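Local coordinates for hypothetical protein (Mesorhizobium loti, PDB 2O2X) that removes the phosphate at C-7 of D-glycero-beta-D-manno-heptose 1,7-bisphosphate, a magnesium-dependent step in making ADP-L-glycero-beta-D-manno-heptose, at residues L31-L36 / P74-T79; D182-V187 / P195-S200. One frame throughout, in Å; residues are numbered along the deposited sequence.

Contact 1 (L31-L36 / P74-T79); sequences LPALFL and PVVVVT
Branched aliphatic side chains and one phenyl ring fill both faces of this pair of parallel strands, 34-36 and 75-79, neighbours at the centre of the Rossmann-like sheet of a HAD phosphatase and linked by the right-handed beta-alpha-beta crossover through helix 62-71. On one face Phe35 and Val76 lie side by side and point the same way. With CG anti to its own carbonyl carbon (chi1 -70°), the ring sets CD1 3.8 Å from Val76 CB, and Val78 CG1 approaches the same CD1 obliquely at 3.9 Å. Helix 141-150 packs over this face through Leu143 and Ala146, where a flat ring and compact valines suit a close helix. The other face carries Leu34, Leu36, Val75 and Val77. Leu36 crosses Val75 obliquely, with CD1 anti to CA about chi2, which brings it to 3.6 Å from Val75 CG1, and helix 62-71 covers them with Ile65 and Ala68. Beta-branched valine favours the extended backbone, so the run 75-78 suits a buried strand.

Between the faces the main chains are joined in parallel register, Leu34 with Val75 through Leu36 with Val77. Leu34 and Leu36 each use both N and O toward the second strand. Leu34 N donates to Pro74 O almost along the C=O axis, whereas Val76 N reaches Leu34 O at 2.9 Å in the carbonyl plane. Pro74, lacking an N-H, fits the strand entrance, where its ring meets Leu31 and Ala33. At the far end Thr79, by similarity a stabiliser of the phosphoryl group, places the strand's end in the active site; its OG1 is hydrogen-bonded to Gln81 NE2. Just before it, Val78 N donates to Leu36 O at 2.9 Å from 31° above the carbonyl plane.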
loop_
_atom_site.group_PDB
_atom_site.type_symbol
_atom_site.label_atom_id
_atom_site.label_comp_id
_atom_site.label_asym_id
_atom_site.label_seq_id
_atom_site.Cartn_x
_atom_site.Cartn_y
_atom_site.Cartn_z
ATOM N N LEU A 31 -12.774 5.446 9.927
ATOM C CA LEU A 31 -13.052 4.686 8.709
ATOM C C LEU A 31 -12.012 3.569 8.580
ATOM O O LEU A 31 -10.838 3.765 8.929
ATOM C CB LEU A 31 -12.960 5.553 7.464
ATOM C CG LEU A 31 -14.079 6.561 7.238
ATOM C CD1 LEU A 31 -13.770 7.403 6.016
ATOM C CD2 LEU A 31 -15.397 5.809 7.098
ATOM N N PRO A 32 -12.420 2.446 7.991
ATOM C CA PRO A 32 -11.428 1.481 7.519
ATOM C C PRO A 32 -10.733 2.014 6.288
ATOM O O PRO A 32 -11.261 2.897 5.619
ATOM C CB PRO A 32 -12.266 0.261 7.124
ATOM C CG PRO A 32 -13.664 0.576 7.461
ATOM C CD PRO A 32 -13.783 2.037 7.639
ATOM N N ALA A 33 -9.539 1.493 6.027
ATOM C CA ALA A 33 -8.768 1.848 4.843
ATOM C C ALA A 33 -8.523 0.625 3.999
ATOM O O ALA A 33 -8.573 -0.512 4.484
ATOM C CB ALA A 33 -7.430 2.443 5.238
ATOM N N LEU A 34 -8.248 0.889 2.732
ATOM C CA LEU A 34 -7.692 -0.086 1.817
ATOM C C LEU A 34 -6.218 0.202 1.700
ATOM O O LEU A 34 -5.825 1.192 1.088
ATOM C CB LEU A 34 -8.359 -0.035 0.437
ATOM C CG LEU A 34 -7.770 -0.985 -0.624
ATOM C CD1 LEU A 34 -7.927 -2.417 -0.235
ATOM C CD2 LEU A 34 -8.417 -0.711 -1.968
ATOM N N PHE A 35 -5.398 -0.665 2.288
ATOM C CA PHE A 35 -3.945 -0.582 2.157
ATOM C C PHE A 35 -3.498 -1.367 0.929
ATOM O O PHE A 35 -3.905 -2.509 0.754
ATOM C CB PHE A 35 -3.241 -1.173 3.386
ATOM C CG PHE A 35 -3.389 -0.346 4.654
ATOM C CD1 PHE A 35 -2.560 0.751 4.890
ATOM C CD2 PHE A 35 -4.351 -0.662 5.610
ATOM C CE1 PHE A 35 -2.671 1.506 6.050
ATOM C CE2 PHE A 35 -4.450 0.104 6.779
ATOM C CZ PHE A 35 -3.615 1.187 6.979
ATOM N N LEU A 36 -2.616 -0.770 0.131
ATOM C CA LEU A 36 -2.075 -1.399 -1.060
ATOM C C LEU A 36 -0.573 -1.317 -1.056
ATOM O O LEU A 36 0.007 -0.246 -0.904
ATOM C CB LEU A 36 -2.561 -0.682 -2.330
ATOM C CG LEU A 36 -4.084 -0.640 -2.551
ATOM C CD1 LEU A 36 -4.428 0.174 -3.800
ATOM C CD2 LEU A 36 -4.654 -2.050 -2.640
ATOM N N PRO A 74 -10.511 5.578 2.407
ATOM C CA PRO A 74 -9.179 6.020 1.990
ATOM C C PRO A 74 -8.327 4.858 1.455
ATOM O O PRO A 74 -8.377 3.731 1.997
ATOM C CB PRO A 74 -8.564 6.584 3.272
ATOM C CG PRO A 74 -9.360 6.025 4.349
ATOM C CD PRO A 74 -10.717 5.755 3.855
ATOM N N VAL A 75 -7.561 5.152 0.410
ATOM C CA VAL A 75 -6.615 4.217 -0.177
ATOM C C VAL A 75 -5.213 4.642 0.198
ATOM O O VAL A 75 -4.789 5.761 -0.083
ATOM C CB VAL A 75 -6.793 4.133 -1.697
ATOM C CG1 VAL A 75 -5.742 3.209 -2.302
ATOM C CG2 VAL A 75 -8.237 3.680 -2.078
ATOM N N VAL A 76 -4.502 3.758 0.892
ATOM C CA VAL A 76 -3.208 4.058 1.475
ATOM C C VAL A 76 -2.150 3.143 0.890
ATOM O O VAL A 76 -2.221 1.921 1.026
ATOM C CB VAL A 76 -3.222 3.930 3.012
ATOM C CG1 VAL A 76 -1.868 4.249 3.594
ATOM C CG2 VAL A 76 -4.313 4.833 3.627
ATOM N N VAL A 77 -1.174 3.750 0.202
ATOM C CA VAL A 77 -0.063 2.993 -0.398
ATOM C C VAL A 77 0.997 2.817 0.666
ATOM O O VAL A 77 1.412 3.796 1.279
ATOM C CB VAL A 77 0.505 3.709 -1.622
ATOM C CG1 VAL A 77 1.710 2.925 -2.187
ATOM C CG2 VAL A 77 -0.582 3.877 -2.701
ATOM N N VAL A 78 1.434 1.590 0.894
ATOM C CA VAL A 78 2.482 1.285 1.900
ATOM C C VAL A 78 3.536 0.441 1.183
ATOM O O VAL A 78 3.279 -0.683 0.757
ATOM C CB VAL A 78 1.949 0.574 3.176
ATOM C CG1 VAL A 78 1.178 1.547 4.011
ATOM C CG2 VAL A 78 1.080 -0.653 2.833
ATOM N N THR A 79 4.720 1.008 0.987
ATOM C CA THR A 79 5.705 0.394 0.069
ATOM C C THR A 79 7.091 0.381 0.702
ATOM O O THR A 79 7.556 1.403 1.201
ATOM C CB THR A 79 5.731 1.104 -1.317
ATOM O OG1 THR A 79 6.759 0.562 -2.151
ATOM C CG2 THR A 79 5.956 2.589 -1.224
#

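Contact 2 (D182-V187 / P195-S200); sequences DGEAAV and PLRDSS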
loop_
_atom_site.group_PDB
_atom_site.type_symbol
_atom_site.label_atom_id
_atom_site.label_comp_id
_atom_site.label_asym_id
_atom_site.label_seq_id
_atom_site.Cartn_x
_atom_site.Cartn_y
_atom_site.Cartn_z
ATOM N N ASP A 182 -1.702 -13.222 -6.674
ATOM C CA ASP A 182 -1.114 -14.435 -7.221
ATOM C C ASP A 182 -0.810 -15.481 -6.158
ATOM O O ASP A 182 -0.038 -16.394 -6.407
ATOM C CB ASP A 182 0.143 -14.113 -8.047
ATOM C CG ASP A 182 -0.148 -13.236 -9.246
ATOM O OD1 ASP A 182 -1.271 -13.270 -9.776
ATOM O OD2 ASP A 182 0.778 -12.478 -9.635
ATOM N N GLY A 183 -1.412 -15.363 -4.983
ATOM C CA GLY A 183 -1.079 -16.237 -3.875
ATOM C C GLY A 183 -2.202 -17.179 -3.471
ATOM O O GLY A 183 -3.362 -17.061 -3.919
ATOM N N GLU A 184 -1.862 -18.093 -2.552
ATOM C CA GLU A 184 -2.782 -19.081 -2.015
ATOM C C GLU A 184 -3.488 -18.605 -0.753
ATOM O O GLU A 184 -2.954 -17.791 0.014
ATOM C CB GLU A 184 -2.032 -20.391 -1.684
ATOM C CG GLU A 184 -1.463 -21.066 -2.896
ATOM C CD GLU A 184 -0.827 -22.422 -2.588
ATOM O OE1 GLU A 184 -0.150 -22.543 -1.549
ATOM O OE2 GLU A 184 -0.959 -23.345 -3.427
ATOM N N ALA A 185 -4.641 -19.206 -0.490
ATOM C CA ALA A 185 -5.421 -18.920 0.690
ATOM C C ALA A 185 -4.742 -19.483 1.957
ATOM O O ALA A 185 -4.067 -20.515 1.915
ATOM C CB ALA A 185 -6.788 -19.543 0.555
ATOM N N ALA A 186 -4.931 -18.805 3.073
ATOM C CA ALA A 186 -4.538 -19.336 4.367
ATOM C C ALA A 186 -5.571 -18.800 5.356
ATOM O O ALA A 186 -5.492 -17.658 5.780
ATOM C CB ALA A 186 -3.128 -18.899 4.752
ATOM N N VAL A 187 -6.582 -19.603 5.664
ATOM C CA VAL A 187 -7.723 -19.125 6.440
ATOM C C VAL A 187 -7.620 -19.663 7.842
ATOM O O VAL A 187 -7.750 -20.866 8.073
ATOM C CB VAL A 187 -9.047 -19.498 5.787
ATOM C CG1 VAL A 187 -10.211 -18.970 6.624
ATOM C CG2 VAL A 187 -9.095 -18.938 4.381
ATOM N N PRO A 195 -6.937 -15.505 -1.449
ATOM C CA PRO A 195 -6.212 -15.571 -2.711
ATOM C C PRO A 195 -6.692 -14.485 -3.687
ATOM O O PRO A 195 -7.857 -14.140 -3.674
ATOM C CB PRO A 195 -6.556 -16.971 -3.230
ATOM C CG PRO A 195 -7.879 -17.235 -2.675
ATOM C CD PRO A 195 -7.923 -16.601 -1.321
ATOM N N LEU A 196 -5.783 -13.922 -4.470
ATOM C CA LEU A 196 -6.167 -12.965 -5.529
ATOM C C LEU A 196 -5.495 -13.334 -6.851
ATOM O O LEU A 196 -4.479 -12.766 -7.240
ATOM C CB LEU A 196 -5.857 -11.529 -5.096
ATOM C CG LEU A 196 -6.315 -10.364 -5.996
ATOM C CD1 LEU A 196 -7.776 -10.487 -6.394
ATOM C CD2 LEU A 196 -6.039 -9.018 -5.346
ATOM N N ARG A 197 -6.087 -14.300 -7.556
ATOM C CA ARG A 197 -5.459 -14.891 -8.721
ATOM C C ARG A 197 -6.261 -14.749 -9.997
ATOM O O ARG A 197 -5.703 -14.943 -11.060
ATOM C CB ARG A 197 -5.223 -16.384 -8.497
ATOM C CG ARG A 197 -4.328 -16.671 -7.284
ATOM C CD ARG A 197 -4.348 -18.124 -6.888
ATOM N NE ARG A 197 -5.643 -18.525 -6.357
ATOM C CZ ARG A 197 -5.882 -19.660 -5.696
ATOM N NH1 ARG A 197 -4.922 -20.565 -5.516
ATOM N NH2 ARG A 197 -7.091 -19.907 -5.219
ATOM N N ASP A 198 -7.540 -14.412 -9.897
ATOM C CA ASP A 198 -8.409 -14.400 -11.073
ATOM C C ASP A 198 -9.539 -13.399 -10.799
ATOM O O ASP A 198 -9.546 -12.742 -9.764
ATOM C CB ASP A 198 -8.889 -15.816 -11.406
ATOM C CG ASP A 198 -9.725 -16.442 -10.321
ATOM O OD1 ASP A 198 -10.260 -15.746 -9.440
ATOM O OD2 ASP A 198 -9.873 -17.689 -10.339
ATOM N N SER A 199 -10.455 -13.239 -11.735
ATOM C CA SER A 199 -11.506 -12.233 -11.591
ATOM C C SER A 199 -12.534 -12.617 -10.509
ATOM O O SER A 199 -13.079 -11.763 -9.839
ATOM C CB SER A 199 -12.194 -11.976 -12.940
ATOM O OG SER A 199 -12.874 -13.137 -13.370
ATOM N N SER A 200 -12.792 -13.894 -10.288
ATOM C CA SER A 200 -13.676 -14.296 -9.220
ATOM C C SER A 200 -13.153 -13.841 -7.864
ATOM O O SER A 200 -13.905 -13.348 -7.033
ATOM C CB SER A 200 -13.880 -15.811 -9.237
ATOM O OG SER A 200 -14.743 -16.193 -8.191
HETATM O O HOH W 1 -3.831 -11.213 -9.405
HETATM O O HOH W 2 -2.843 -15.211 -10.801
#
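Gly183 O is the focus of the closest packing here: Pro195 CB and Arg197 CD each come to 3.3 Å from it, and the oxygen lies over one face of the Arg197 guanidinium. This carbonyl is buried without a hydrogen-bond partner, so the adjoining positive charge may ease its desolvation. Beside it, Ala185 CB rests against Pro195 CD, 3.7 Å away, with CG a little farther off; a methyl and a rigid ring make a compact apolar patch on an otherwise exposed surface.

The direct hydrogen bond runs from Asp182 N to Leu196 O, 2.9 Å long and nearly straight at hydrogen, although the donor stands 48° above the carbonyl plane. Two waters add bridges beside it. One gives a 2.7 Å bond to Asp182 OD1 and also donates to Arg197 O; the other donates to Leu196 O and only weakly to the same carboxylate oxygen. Asp182 has a left-handed backbone conformation (phi 63°), which asparagine and aspartate tolerate better than most residues, and so turns the chain at this point.

Arg197 is positioned by a bend at chi3 (-68°) that folds its chain past Gly183, and its NH2 forms a salt bridge with Glu201 in the following helix. Asp198 is the N-cap of that helix, its OD1 accepting from Glu201 N. The contact thus lies at the open end of the beta hairpin 186-188/191-196, at the edge of the sheet: strand 177-181 leads into it, and Leu196 touches Trp179 and Val181 of that strand and Leu202 and Leu205 of helix 199-211.

How the contacts relate
From the N terminus, the chain first enters the sheet's centre at 31-36, leaves through helix 62-71 and returns at 74-79; contact 1 closes this long excursion, 38 residues apart at the nearest ends. Much of the remaining fold follows, including strands 114-118, 158-161 and 177-181, before contact 2 closes a short hairpin loop eight residues apart. The two are therefore in series, neither nested nor crossing. Their centres are about 19 Å apart and they do not touch, but the same sheet carries both: strands 158-161 and 177-181 lie between strand 34-36 and strand 191-196. Contact 1 binds the core; contact 2 ties the edge hairpin's open end to the chain leading into it.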